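Local coordinates for 14L protein (Yaba-like disease virus, PDB 4EKX) that probably binds and neutralises host interleukin-18 as a secreted, immunoglobulin-like viral decoy receptor, at residues D[85-90]-D[102-107]; D[33-39]-D[71-75]. The protein carries 2 engineered substitutions. All coordinates share one frame; numbering follows the deposited sequence.

Both contacts involve the sheet in which strands 34-39 and 89-94 are neighbours, but they lie at different depths. Contact 2 is buried in the core between the two sheets, where strand 34-39 faces strand 72-78 of the other sheet through apolar side chains and one indole hydrogen bond. Contact 1 is partly exposed: it joins strands 89-94 and 100-104 within one sheet and their flanking helical turns, largely through backbone and water-mediated bonds. The two touch where Leu89 CD2 packs 3.9 Å from Ile39 CD1, while Thr90 O and Ile38 N, 2.8 Å apart, probably hydrogen bond between neighbouring strands of the shared sheet.

Contact 1: D[85-90]-D[102-107]; sequences RNEKLT and ESVILS
Leu89 and Val104 face each other as a hydrogen-bonded antiparallel pair and form the compact side of this contact. Leu89 N donates to Val104 O at 2.9 Å in an almost straight bond (171° at the hydrogen), and Val104 N returns one to Leu89 O, also at 2.9 Å. Both side chains lie on the buried face of the sheet. There Leu89 CD1 meets Leu106 CD1 at 3.9 Å, the two leucines crossing at about a right angle, and Leu21 of strand 18-26 touches both. Val104 also packs against Val13 of a second subunit.

Beyond this pair the direct pairing gives way to a water, which accepts from Leu106 N at 2.9 Å and lies 2.8 Å from Glu87 O, to which it can donate, though other acceptors compete for its protons. Past the water the chains close again: Ser107 N, in the first turn of helix 106-110, donates to Arg85 O at 2.9 Å. With its OG set between the backbone N and the carbonyl carbon (chi1 58°), Ser107 donates a second bond to Asn86 OD1, 2.8 Å away and in the plane of that amide.

The solvent side is looser. The extended chain of Lys88 runs outward alongside Ser103, its CE brushing the serine OG, while Ile105 lays CG2 3.6 Å from Asn86 O and CG1 against Lys88 CA. Arg85 directs its guanidinium away from the contact, to salt bridges with Glu15 and Asp82.

Leucine packing thus lines the inner face of the hairpin, whereas its helical ends are joined by directional polar bonds. Where the strand pairing ends, a water stands between Leu106 N and Glu87 O, so main-chain contact passes from direct bonds to a bridged one before the Ser107 bonds resume.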
ATOM      1  N   ARG D  85      13.981  19.132  -0.163  1.00 42.16           N
ATOM      2  CA  ARG D  85      14.715  18.116  -0.925  1.00 48.50           C
ATOM      3  C   ARG D  85      15.981  17.679  -0.196  1.00 51.06           C
ATOM      4  O   ARG D  85      16.393  16.524  -0.299  1.00 47.07           O
ATOM      5  CB  ARG D  85      15.072  18.625  -2.328  1.00 49.28           C
ATOM      6  CG  ARG D  85      13.888  18.748  -3.265  1.00 47.20           C
ATOM      7  CD  ARG D  85      14.291  19.245  -4.653  1.00 51.00           C
ATOM      8  NE  ARG D  85      13.110  19.513  -5.467  1.00 49.90           N
ATOM      9  CZ  ARG D  85      12.556  20.713  -5.617  1.00 54.55           C
ATOM     10  NH1 ARG D  85      13.092  21.776  -5.028  1.00 54.76           N
ATOM     11  NH2 ARG D  85      11.470  20.857  -6.361  1.00 56.73           N
ATOM     12  N   ASN D  86      16.578  18.601   0.557  1.00 48.92           N
ATOM     13  CA  ASN D  86      17.844  18.345   1.237  1.00 42.80           C
ATOM     14  C   ASN D  86      17.699  18.020   2.728  1.00 43.48           C
ATOM     15  O   ASN D  86      18.687  17.735   3.406  1.00 44.79           O
ATOM     16  CB  ASN D  86      18.794  19.531   1.054  1.00 47.12           C
ATOM     17  CG  ASN D  86      19.199  19.734  -0.393  1.00 57.79           C
ATOM     18  OD1 ASN D  86      19.231  18.784  -1.178  1.00 57.61           O
ATOM     19  ND2 ASN D  86      19.513  20.975  -0.754  1.00 56.18           N
ATOM     20  N   GLU D  87      16.464  18.054   3.221  1.00 41.49           N
ATOM     21  CA  GLU D  87      16.174  17.841   4.636  1.00 41.81           C
ATOM     22  C   GLU D  87      16.375  16.379   5.016  1.00 43.66           C
ATOM     23  O   GLU D  87      15.975  15.478   4.274  1.00 38.67           O
ATOM     24  CB  GLU D  87      14.728  18.252   4.929  1.00 38.17           C
ATOM     25  CG  GLU D  87      14.346  18.277   6.398  1.00 43.18           C
ATOM     26  CD  GLU D  87      14.883  19.497   7.112  1.00 50.63           C
ATOM     27  OE1 GLU D  87      14.473  20.627   6.760  1.00 51.68           O
ATOM     28  OE2 GLU D  87      15.726  19.324   8.014  1.00 48.80           O
ATOM     29  N   LYS D  88      17.006  16.143   6.161  1.00 42.63           N
ATOM     30  CA  LYS D  88      17.081  14.784   6.701  1.00 38.21           C
ATOM     31  C   LYS D  88      15.754  14.403   7.350  1.00 37.62           C
ATOM     32  O   LYS D  88      15.368  14.966   8.373  1.00 40.14           O
ATOM     33  CB  LYS D  88      18.226  14.643   7.710  1.00 42.43           C
ATOM     34  CG  LYS D  88      18.408  13.209   8.236  1.00 41.02           C
ATOM     35  CD  LYS D  88      19.612  13.123   9.156  1.00 53.07           C
ATOM     36  CE  LYS D  88      19.738  11.746   9.781  1.00 53.87           C
ATOM     37  NZ  LYS D  88      20.895  11.672  10.710  1.00 58.38           N
ATOM     38  N   LEU D  89      15.066  13.427   6.758  1.00 35.79           N
ATOM     39  CA  LEU D  89      13.753  13.018   7.232  1.00 32.08           C
ATOM     40  C   LEU D  89      13.848  11.664   7.942  1.00 32.65           C
ATOM     41  O   LEU D  89      14.314  10.681   7.369  1.00 34.83           O
ATOM     42  CB  LEU D  89      12.767  12.941   6.063  1.00 33.10           C
ATOM     43  CG  LEU D  89      12.718  14.191   5.166  1.00 35.05           C
ATOM     44  CD1 LEU D  89      11.843  13.941   3.939  1.00 36.84           C
ATOM     45  CD2 LEU D  89      12.218  15.399   5.935  1.00 33.17           C
ATOM     46  N   THR D  90      13.412  11.623   9.191  1.00 30.71           N
ATOM     47  CA  THR D  90      13.571  10.415   9.997  1.00 30.09           C
ATOM     48  C   THR D  90      12.244   9.760  10.339  1.00 27.93           C
ATOM     49  O   THR D  90      11.311  10.427  10.779  1.00 29.36           O
ATOM     50  CB  THR D  90      14.315  10.739  11.307  1.00 30.40           C
ATOM     51  OG1 THR D  90      15.621  11.239  10.998  1.00 32.38           O
ATOM     52  CG2 THR D  90      14.437   9.495  12.197  1.00 31.71           C
ATOM     53  N   GLU D 102      15.170   5.207  10.983  1.00 34.18           N
ATOM     54  CA  GLU D 102      15.716   5.191   9.644  1.00 31.81           C
ATOM     55  C   GLU D 102      15.509   6.584   9.071  1.00 29.87           C
ATOM     56  O   GLU D 102      14.555   7.275   9.430  1.00 34.16           O
ATOM     57  CB  GLU D 102      15.009   4.143   8.776  1.00 35.51           C
ATOM     58  CG  GLU D 102      15.618   3.988   7.402  1.00 43.30           C
ATOM     59  CD  GLU D 102      17.048   3.481   7.460  1.00 65.02           C
ATOM     60  OE1 GLU D 102      17.341   2.607   8.307  1.00 67.84           O
ATOM     61  OE2 GLU D 102      17.881   3.965   6.665  1.00 72.50           O
ATOM     62  N   SER D 103      16.391   7.007   8.178  1.00 32.48           N
ATOM     63  CA  SER D 103      16.276   8.353   7.641  1.00 34.72           C
ATOM     64  C   SER D 103      16.582   8.376   6.161  1.00 38.33           C
ATOM     65  O   SER D 103      17.130   7.419   5.612  1.00 38.39           O
ATOM     66  CB  SER D 103      17.188   9.327   8.399  1.00 43.55           C
ATOM     67  OG  SER D 103      18.554   9.002   8.212  1.00 47.42           O
ATOM     68  N   VAL D 104      16.204   9.474   5.517  1.00 30.59           N
ATOM     69  CA  VAL D 104      16.464   9.649   4.099  1.00 31.37           C
ATOM     70  C   VAL D 104      16.585  11.132   3.781  1.00 38.21           C
ATOM     71  O   VAL D 104      15.936  11.972   4.411  1.00 34.86           O
ATOM     72  CB  VAL D 104      15.342   9.006   3.233  1.00 36.20           C
ATOM     73  CG1 VAL D 104      13.993   9.653   3.521  1.00 35.44           C
ATOM     74  CG2 VAL D 104      15.685   9.098   1.744  1.00 37.13           C
ATOM     75  N   ILE D 105      17.456  11.440   2.825  1.00 37.57           N
ATOM     76  CA  ILE D 105      17.545  12.763   2.239  1.00 39.86           C
ATOM     77  C   ILE D 105      17.190  12.586   0.770  1.00 39.00           C
ATOM     78  O   ILE D 105      17.938  11.974   0.010  1.00 40.30           O
ATOM     79  CB  ILE D 105      18.954  13.357   2.396  1.00 41.07           C
ATOM     80  CG1 ILE D 105      19.236  13.644   3.873  1.00 45.91           C
ATOM     81  CG2 ILE D 105      19.117  14.638   1.550  1.00 46.44           C
ATOM     82  CD1 ILE D 105      20.644  14.111   4.149  1.00 50.50           C
ATOM     83  N   LEU D 106      16.033  13.108   0.385  1.00 37.71           N
ATOM     84  CA  LEU D 106      15.480  12.853  -0.941  1.00 37.70           C
ATOM     85  C   LEU D 106      16.387  13.221  -2.117  1.00 42.01           C
ATOM     86  O   LEU D 106      16.475  12.466  -3.080  1.00 42.16           O
ATOM     87  CB  LEU D 106      14.097  13.500  -1.075  1.00 39.58           C
ATOM     88  CG  LEU D 106      13.114  12.831  -0.106  1.00 37.59           C
ATOM     89  CD1 LEU D 106      11.807  13.610   0.006  1.00 43.56           C
ATOM     90  CD2 LEU D 106      12.869  11.385  -0.540  1.00 38.65           C
ATOM     91  N   SER D 107      17.065  14.363  -2.048  1.00 44.87           N
ATOM     92  CA  SER D 107      17.916  14.778  -3.163  1.00 48.70           C
ATOM     93  C   SER D 107      18.959  13.710  -3.497  1.00 47.00           C
ATOM     94  O   SER D 107      19.378  13.582  -4.648  1.00 51.62           O
ATOM     95  CB  SER D 107      18.595  16.125  -2.875  1.00 46.53           C
ATOM     96  OG  SER D 107      19.372  16.057  -1.690  1.00 49.96           O
TER
HETATM   97  O   HOH W   1      14.430  15.028   1.941  1.00 37.38           O

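Contact 2: D[33-39]-D[71-75]; sequences SYVYWII and PRADL
The indole of Trp37 has one face covered by Leu75, whose CB stands 3.6 Å from the centroid of the five-membered ring and almost on its normal, a CH-pi contact. At the ring edge NE1 donates to Ala73 O at 2.9 Å. The oxygen lies near the ring plane, but the donor sits above the carbonyl plane, 65° out of it. This bond and the leucine together fix the rotation of the indole and satisfy its buried N-H. The guanidinium of Arg72, on the other side of its strand, meets Asp74 OD1 edge-on through NE at 2.9 Å, and Tyr59 also binds that carboxylate.

Leu75 holds CG anti to its backbone N (chi1 -176°), which carries CD2 along the indole to 3.8 Å from CE3 of Trp37. The same methyl meets Ile39 CD1 tip to tip at 3.8 Å. Further back along the strands, Val35 wedges CG2 3.4 Å from Ala73 N, while its side chain crosses that of Pro71 at about a right angle, CG1 4.1 Å from Pro71 CG. The small Ala73 sits opposite Tyr36, its CB 3.6 Å from Val35 O, where the axes of strands 34-39 and 72-75 run 19° from parallel. The rings of Tyr34 and Tyr36 turn to the outer face, where their hydroxyls hydrogen bond to the backbone of another protein's chain.

Trp37 also touches Cys23, which is disulfide-bonded to Cys91 between the two sheets. A core tryptophan packed beside an intersheet disulfide is the hallmark of the immunoglobulin-like beta sandwich.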
ATOM      1  N   SER D  33       3.166  -0.506  19.658  1.00 34.08           N
ATOM      2  CA  SER D  33       4.198  -0.094  18.720  1.00 32.21           C
ATOM      3  C   SER D  33       3.617   0.881  17.730  1.00 32.33           C
ATOM      4  O   SER D  33       2.466   0.766  17.330  1.00 34.48           O
ATOM      5  CB  SER D  33       4.802  -1.291  17.986  1.00 39.83           C
ATOM      6  OG  SER D  33       3.790  -2.030  17.338  1.00 44.00           O
ATOM      7  N   TYR D  34       4.416   1.863  17.361  1.00 29.81           N
ATOM      8  CA  TYR D  34       3.940   2.853  16.417  1.00 28.18           C
ATOM      9  C   TYR D  34       5.116   3.509  15.728  1.00 26.05           C
ATOM     10  O   TYR D  34       6.231   3.456  16.231  1.00 30.55           O
ATOM     11  CB  TYR D  34       3.025   3.880  17.113  1.00 30.33           C
ATOM     12  CG  TYR D  34       3.495   4.443  18.443  1.00 36.64           C
ATOM     13  CD1 TYR D  34       3.351   3.720  19.625  1.00 42.72           C
ATOM     14  CD2 TYR D  34       4.021   5.743  18.530  1.00 38.39           C
ATOM     15  CE1 TYR D  34       3.753   4.251  20.839  1.00 42.13           C
ATOM     16  CE2 TYR D  34       4.421   6.277  19.742  1.00 34.81           C
ATOM     17  CZ  TYR D  34       4.290   5.531  20.892  1.00 43.46           C
ATOM     18  OH  TYR D  34       4.685   6.069  22.097  1.00 44.58           O
ATOM     19  N   VAL D  35       4.862   4.108  14.567  1.00 25.97           N
ATOM     20  CA  VAL D  35       5.884   4.866  13.858  1.00 29.41           C
ATOM     21  C   VAL D  35       5.398   6.282  13.558  1.00 27.61           C
ATOM     22  O   VAL D  35       4.200   6.547  13.478  1.00 26.73           O
ATOM     23  CB  VAL D  35       6.320   4.181  12.541  1.00 26.05           C
ATOM     24  CG1 VAL D  35       6.999   2.829  12.828  1.00 26.33           C
ATOM     25  CG2 VAL D  35       5.123   4.002  11.601  1.00 29.56           C
ATOM     26  N   TYR D  36       6.344   7.202  13.427  1.00 26.17           N
ATOM     27  CA  TYR D  36       6.010   8.567  13.004  1.00 27.87           C
ATOM     28  C   TYR D  36       7.255   9.268  12.531  1.00 28.83           C
ATOM     29  O   TYR D  36       8.375   8.776  12.713  1.00 28.55           O
ATOM     30  CB  TYR D  36       5.395   9.368  14.146  1.00 26.51           C
ATOM     31  CG  TYR D  36       6.296   9.465  15.352  1.00 29.10           C
ATOM     32  CD1 TYR D  36       6.325   8.440  16.311  1.00 25.34           C
ATOM     33  CD2 TYR D  36       7.119  10.578  15.546  1.00 29.95           C
ATOM     34  CE1 TYR D  36       7.150   8.527  17.426  1.00 28.22           C
ATOM     35  CE2 TYR D  36       7.951  10.663  16.656  1.00 30.54           C
ATOM     36  CZ  TYR D  36       7.961   9.634  17.595  1.00 31.45           C
ATOM     37  OH  TYR D  36       8.773   9.697  18.710  1.00 32.21           O
ATOM     38  N   TRP D  37       7.051  10.444  11.949  1.00 28.02           N
ATOM     39  CA  TRP D  37       8.131  11.174  11.324  1.00 28.72           C
ATOM     40  C   TRP D  37       8.669  12.320  12.194  1.00 28.06           C
ATOM     41  O   TRP D  37       7.926  12.941  12.964  1.00 29.38           O
ATOM     42  CB  TRP D  37       7.652  11.712   9.966  1.00 24.76           C
ATOM     43  CG  TRP D  37       7.468  10.609   8.936  1.00 28.50           C
ATOM     44  CD1 TRP D  37       6.340   9.863   8.708  1.00 26.84           C
ATOM     45  CD2 TRP D  37       8.457  10.129   8.033  1.00 26.34           C
ATOM     46  NE1 TRP D  37       6.571   8.944   7.698  1.00 26.58           N
ATOM     47  CE2 TRP D  37       7.867   9.085   7.271  1.00 23.89           C
ATOM     48  CE3 TRP D  37       9.793  10.473   7.787  1.00 26.79           C
ATOM     49  CZ2 TRP D  37       8.557   8.418   6.261  1.00 28.65           C
ATOM     50  CZ3 TRP D  37      10.483   9.794   6.796  1.00 31.08           C
ATOM     51  CH2 TRP D  37       9.863   8.774   6.046  1.00 30.94           C
ATOM     52  N   ILE D  38       9.974  12.560  12.067  1.00 26.08           N
ATOM     53  CA  ILE D  38      10.634  13.732  12.635  1.00 29.65           C
ATOM     54  C   ILE D  38      11.359  14.427  11.487  1.00 33.35           C
ATOM     55  O   ILE D  38      12.109  13.791  10.736  1.00 33.30           O
ATOM     56  CB  ILE D  38      11.637  13.352  13.744  1.00 33.65           C
ATOM     57  CG1 ILE D  38      10.893  12.712  14.928  1.00 30.31           C
ATOM     58  CG2 ILE D  38      12.437  14.592  14.191  1.00 37.91           C
ATOM     59  CD1 ILE D  38      11.799  12.276  16.102  1.00 32.59           C
ATOM     60  N   ILE D  39      11.098  15.722  11.347  1.00 31.90           N
ATOM     61  CA  ILE D  39      11.649  16.532  10.260  1.00 34.35           C
ATOM     62  C   ILE D  39      12.857  17.273  10.801  1.00 38.28           C
ATOM     63  O   ILE D  39      12.739  18.096  11.717  1.00 36.00           O
ATOM     64  CB  ILE D  39      10.618  17.545   9.748  1.00 34.17           C
ATOM     65  CG1 ILE D  39       9.272  16.867   9.485  1.00 37.44           C
ATOM     66  CG2 ILE D  39      11.122  18.254   8.485  1.00 35.48           C
ATOM     67  CD1 ILE D  39       9.357  15.656   8.547  1.00 38.42           C
ATOM     68  N   PRO D  71       2.892  -1.110  12.236  1.00 40.95           N
ATOM     69  CA  PRO D  71       2.521   0.305  12.244  1.00 35.68           C
ATOM     70  C   PRO D  71       3.004   1.009  10.975  1.00 32.29           C
ATOM     71  O   PRO D  71       4.035   0.640  10.413  1.00 35.39           O
ATOM     72  CB  PRO D  71       3.262   0.858  13.471  1.00 37.53           C
ATOM     73  CG  PRO D  71       4.350  -0.129  13.749  1.00 39.73           C
ATOM     74  CD  PRO D  71       3.808  -1.465  13.332  1.00 43.27           C
ATOM     75  N   ARG D  72       2.261   2.014  10.536  1.00 31.51           N
ATOM     76  CA  ARG D  72       2.616   2.747   9.321  1.00 30.15           C
ATOM     77  C   ARG D  72       2.364   4.246   9.474  1.00 29.02           C
ATOM     78  O   ARG D  72       1.362   4.659  10.055  1.00 33.81           O
ATOM     79  CB  ARG D  72       1.818   2.215   8.124  1.00 28.03           C
ATOM     80  CG  ARG D  72       2.168   2.898   6.798  1.00 30.77           C
ATOM     81  CD  ARG D  72       1.463   2.232   5.624  1.00 36.65           C
ATOM     82  NE  ARG D  72       1.584   3.031   4.403  1.00 33.20           N
ATOM     83  CZ  ARG D  72       1.144   2.647   3.212  1.00 37.21           C
ATOM     84  NH1 ARG D  72       0.569   1.460   3.058  1.00 45.26           N
ATOM     85  NH2 ARG D  72       1.288   3.451   2.165  1.00 36.49           N
ATOM     86  N   ALA D  73       3.284   5.050   8.955  1.00 26.66           N
ATOM     87  CA  ALA D  73       3.047   6.484   8.850  1.00 26.17           C
ATOM     88  C   ALA D  73       3.546   6.950   7.503  1.00 22.89           C
ATOM     89  O   ALA D  73       4.709   6.721   7.163  1.00 28.96           O
ATOM     90  CB  ALA D  73       3.747   7.244   9.979  1.00 26.51           C
ATOM     91  N   ASP D  74       2.676   7.596   6.736  1.00 30.20           N
ATOM     92  CA  ASP D  74       3.107   8.201   5.476  1.00 28.82           C
ATOM     93  C   ASP D  74       3.386   9.695   5.679  1.00 31.19           C
ATOM     94  O   ASP D  74       2.670  10.393   6.419  1.00 32.50           O
ATOM     95  CB  ASP D  74       2.065   8.018   4.365  1.00 32.05           C
ATOM     96  CG  ASP D  74       1.898   6.561   3.932  1.00 35.93           C
ATOM     97  OD1 ASP D  74       2.700   5.693   4.343  1.00 31.84           O
ATOM     98  OD2 ASP D  74       0.955   6.290   3.158  1.00 37.94           O
ATOM     99  N   LEU D  75       4.427  10.174   5.008  1.00 31.75           N
ATOM    100  CA  LEU D  75       4.748  11.595   5.017  1.00 28.85           C
ATOM    101  C   LEU D  75       4.540  12.116   3.595  1.00 33.06           C
ATOM    102  O   LEU D  75       5.075  11.560   2.630  1.00 34.28           O
ATOM    103  CB  LEU D  75       6.186  11.815   5.489  1.00 29.48           C
ATOM    104  CG  LEU D  75       6.643  13.272   5.645  1.00 32.23           C
ATOM    105  CD1 LEU D  75       5.916  13.957   6.806  1.00 33.30           C
ATOM    106  CD2 LEU D  75       8.152  13.320   5.853  1.00 42.55           C
TER